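PDB 3N6Z: putative immunoglobulin A1 protease from Bacteroides ovatus, which probably acts as a protease that cleaves immunoglobulin A1, though this activity is inferred. Local coordinates for residues N137-A143 against T174-S180. Where two conformers were deposited one is given. Residues are numbered along the deposited sequence.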
loop_
_atom_site.group_PDB
_atom_site.type_symbol
_atom_site.label_atom_id
_atom_site.label_comp_id
_atom_site.label_asym_id
_atom_site.label_seq_id
_atom_site.Cartn_x
_atom_site.Cartn_y
_atom_site.Cartn_z
ATOM N N ASN A 137 12.590 -2.661 -4.137
ATOM C CA ASN A 137 13.360 -1.443 -4.463
ATOM C C ASN A 137 12.603 -0.504 -5.382
ATOM O O ASN A 137 13.132 0.000 -6.380
ATOM C CB ASN A 137 14.744 -1.747 -5.086
ATOM C CG ASN A 137 15.616 -0.493 -5.180
ATOM O OD1 ASN A 137 15.685 0.296 -4.224
ATOM N ND2 ASN A 137 16.207 -0.252 -6.353
ATOM N N ALA A 138 11.327 -0.283 -5.067
ATOM C CA ALA A 138 10.540 0.718 -5.740
ATOM C C ALA A 138 10.926 2.096 -5.224
ATOM O O ALA A 138 11.349 2.263 -4.079
ATOM C CB ALA A 138 9.038 0.469 -5.512
ATOM N N SER A 139 10.681 3.114 -6.041
ATOM C CA SER A 139 10.841 4.498 -5.604
ATOM C C SER A 139 9.770 5.348 -6.250
ATOM O O SER A 139 9.753 5.517 -7.469
ATOM C CB SER A 139 12.216 5.047 -5.976
ATOM O OG SER A 139 12.337 6.411 -5.611
ATOM N N VAL A 140 8.871 5.877 -5.430
ATOM C CA VAL A 140 7.775 6.735 -5.907
ATOM C C VAL A 140 7.829 8.041 -5.133
ATOM O O VAL A 140 8.075 8.069 -3.919
ATOM C CB VAL A 140 6.349 6.095 -5.826
ATOM C CG1 VAL A 140 6.308 4.824 -6.689
ATOM C CG2 VAL A 140 5.921 5.837 -4.366
ATOM N N SER A 141 7.577 9.146 -5.832
ATOM C CA SER A 141 7.694 10.470 -5.229
ATOM C C SER A 141 6.674 11.441 -5.808
ATOM O O SER A 141 6.432 11.421 -7.009
ATOM C CB SER A 141 9.112 11.013 -5.437
ATOM O OG SER A 141 9.279 12.236 -4.753
ATOM N N SER A 142 6.138 12.292 -4.942
ATOM C CA SER A 142 5.292 13.419 -5.356
ATOM C C SER A 142 5.502 14.572 -4.408
ATOM O O SER A 142 5.587 14.355 -3.205
ATOM C CB SER A 142 3.812 13.022 -5.340
ATOM O OG SER A 142 3.001 14.162 -5.580
ATOM N N ALA A 143 5.600 15.788 -4.951
ATOM C CA ALA A 143 5.632 17.032 -4.152
ATOM C C ALA A 143 4.254 17.599 -3.911
ATOM O O ALA A 143 4.123 18.604 -3.232
ATOM C CB ALA A 143 6.488 18.098 -4.863
ATOM N N THR A 174 9.044 -2.821 -0.913
ATOM C CA THR A 174 10.314 -2.322 -0.348
ATOM C C THR A 174 10.772 -1.160 -1.207
ATOM O O THR A 174 10.383 -1.036 -2.377
ATOM C CB THR A 174 11.410 -3.418 -0.251
ATOM O OG1 THR A 174 12.159 -3.510 -1.479
ATOM C CG2 THR A 174 10.810 -4.813 0.101
ATOM N N GLY A 175 11.620 -0.297 -0.630
ATOM C CA GLY A 175 12.123 0.883 -1.320
ATOM C C GLY A 175 11.770 2.175 -0.597
ATOM O O GLY A 175 12.022 2.288 0.603
ATOM N N GLU A 176 11.204 3.131 -1.324
ATOM C CA GLU A 176 10.921 4.448 -0.781
ATOM C C GLU A 176 9.696 5.088 -1.387
ATOM O O GLU A 176 9.422 4.946 -2.582
ATOM C CB GLU A 176 12.106 5.396 -0.947
ATOM C CG GLU A 176 12.449 5.711 -2.385
ATOM C CD GLU A 176 13.553 6.755 -2.564
ATOM O OE1 GLU A 176 13.951 7.419 -1.594
ATOM O OE2 GLU A 176 14.004 6.935 -3.707
ATOM N N VAL A 177 8.964 5.796 -0.518
ATOM C CA VAL A 177 7.806 6.587 -0.858
ATOM C C VAL A 177 8.017 7.972 -0.254
ATOM O O VAL A 177 8.232 8.098 0.970
ATOM C CB VAL A 177 6.512 6.018 -0.141
ATOM C CG1 VAL A 177 5.325 6.935 -0.389
ATOM C CG2 VAL A 177 6.281 4.625 -0.527
ATOM N N ILE A 178 7.858 9.009 -1.092
ATOM C CA ILE A 178 7.825 10.398 -0.658
ATOM C C ILE A 178 6.523 11.000 -1.194
ATOM O O ILE A 178 6.319 11.078 -2.403
ATOM C CB ILE A 178 9.054 11.207 -1.136
ATOM C CG1 ILE A 178 10.320 10.556 -0.641
ATOM C CG2 ILE A 178 8.915 12.694 -0.667
ATOM C CD1 ILE A 178 11.579 11.161 -1.232
ATOM N N GLY A 179 5.618 11.381 -0.305
ATOM C CA GLY A 179 4.361 11.997 -0.681
ATOM C C GLY A 179 4.181 13.365 -0.079
ATOM O O GLY A 179 5.019 13.843 0.675
ATOM N N SER A 180 3.070 13.985 -0.444
ATOM C CA SER A 180 2.704 15.294 0.089
ATOM C C SER A 180 1.209 15.291 0.386
ATOM O O SER A 180 0.397 15.452 -0.519
ATOM C CB SER A 180 3.059 16.416 -0.872
ATOM O OG SER A 180 2.858 17.679 -0.236
HETATM O O HOH W 1 6.889 15.545 -1.163
HETATM O O HOH W 2 5.192 19.347 -0.411
#
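Strands 138-141 and 176-179 are parallel neighbours in one sheet, contributed by successive coils of a beta-solenoid, their axes 4.8 Å apart and only 4° from parallel. The ladder alternates regularly: Ala138 N to Thr174 O (2.9 Å), Glu176 N to Ala138 O (2.9 Å), Val140 N to Glu176 O (3.0 Å), Ile178 N to Val140 O (3.0 Å) and Ser142 N to Ile178 O (2.8 Å).

Within the strands, paired residues put their side chains on the same face; only Val140 and Val177 match in kind. On one face Ser139 (chi1 t) donates OG to OE2 of Glu176 at 2.6 Å; the p, t conformation of Glu176 leans its carboxylate toward strand 138-141. On the same face Ser141 OG packs 3.8 Å from CB of Ile178, whose side chain also touches Arg213. The opposite face is apolar: Val140 (m) and Val177 (t) differ in rotamer yet bring their CG2 atoms to 4.0 Å, with Ile147 and Ile149 packing beside them.

At the preceding corner the p rotamer of Thr174 places OG1 to accept a hydrogen bond from Asn137 N (2.8 Å), while Asn137 ND2 bonds Asn111 in the previous coil. Gly175, at phi/psi 121/-129, could not carry a CB, which would fall 1.9 Å from Ala138 O. At the C-terminal end of the ladder, a water donates to Ser142 O (2.7 Å) and Gly179 O (3.1 Å), continuing the link where direct pairing ends.

The chemistry thus implies a two-faced sheet: backbone hydrogen bonds set the register, buried valines line the inside of the coil, and a serine-carboxylate bond ties successive coils on the more exposed face.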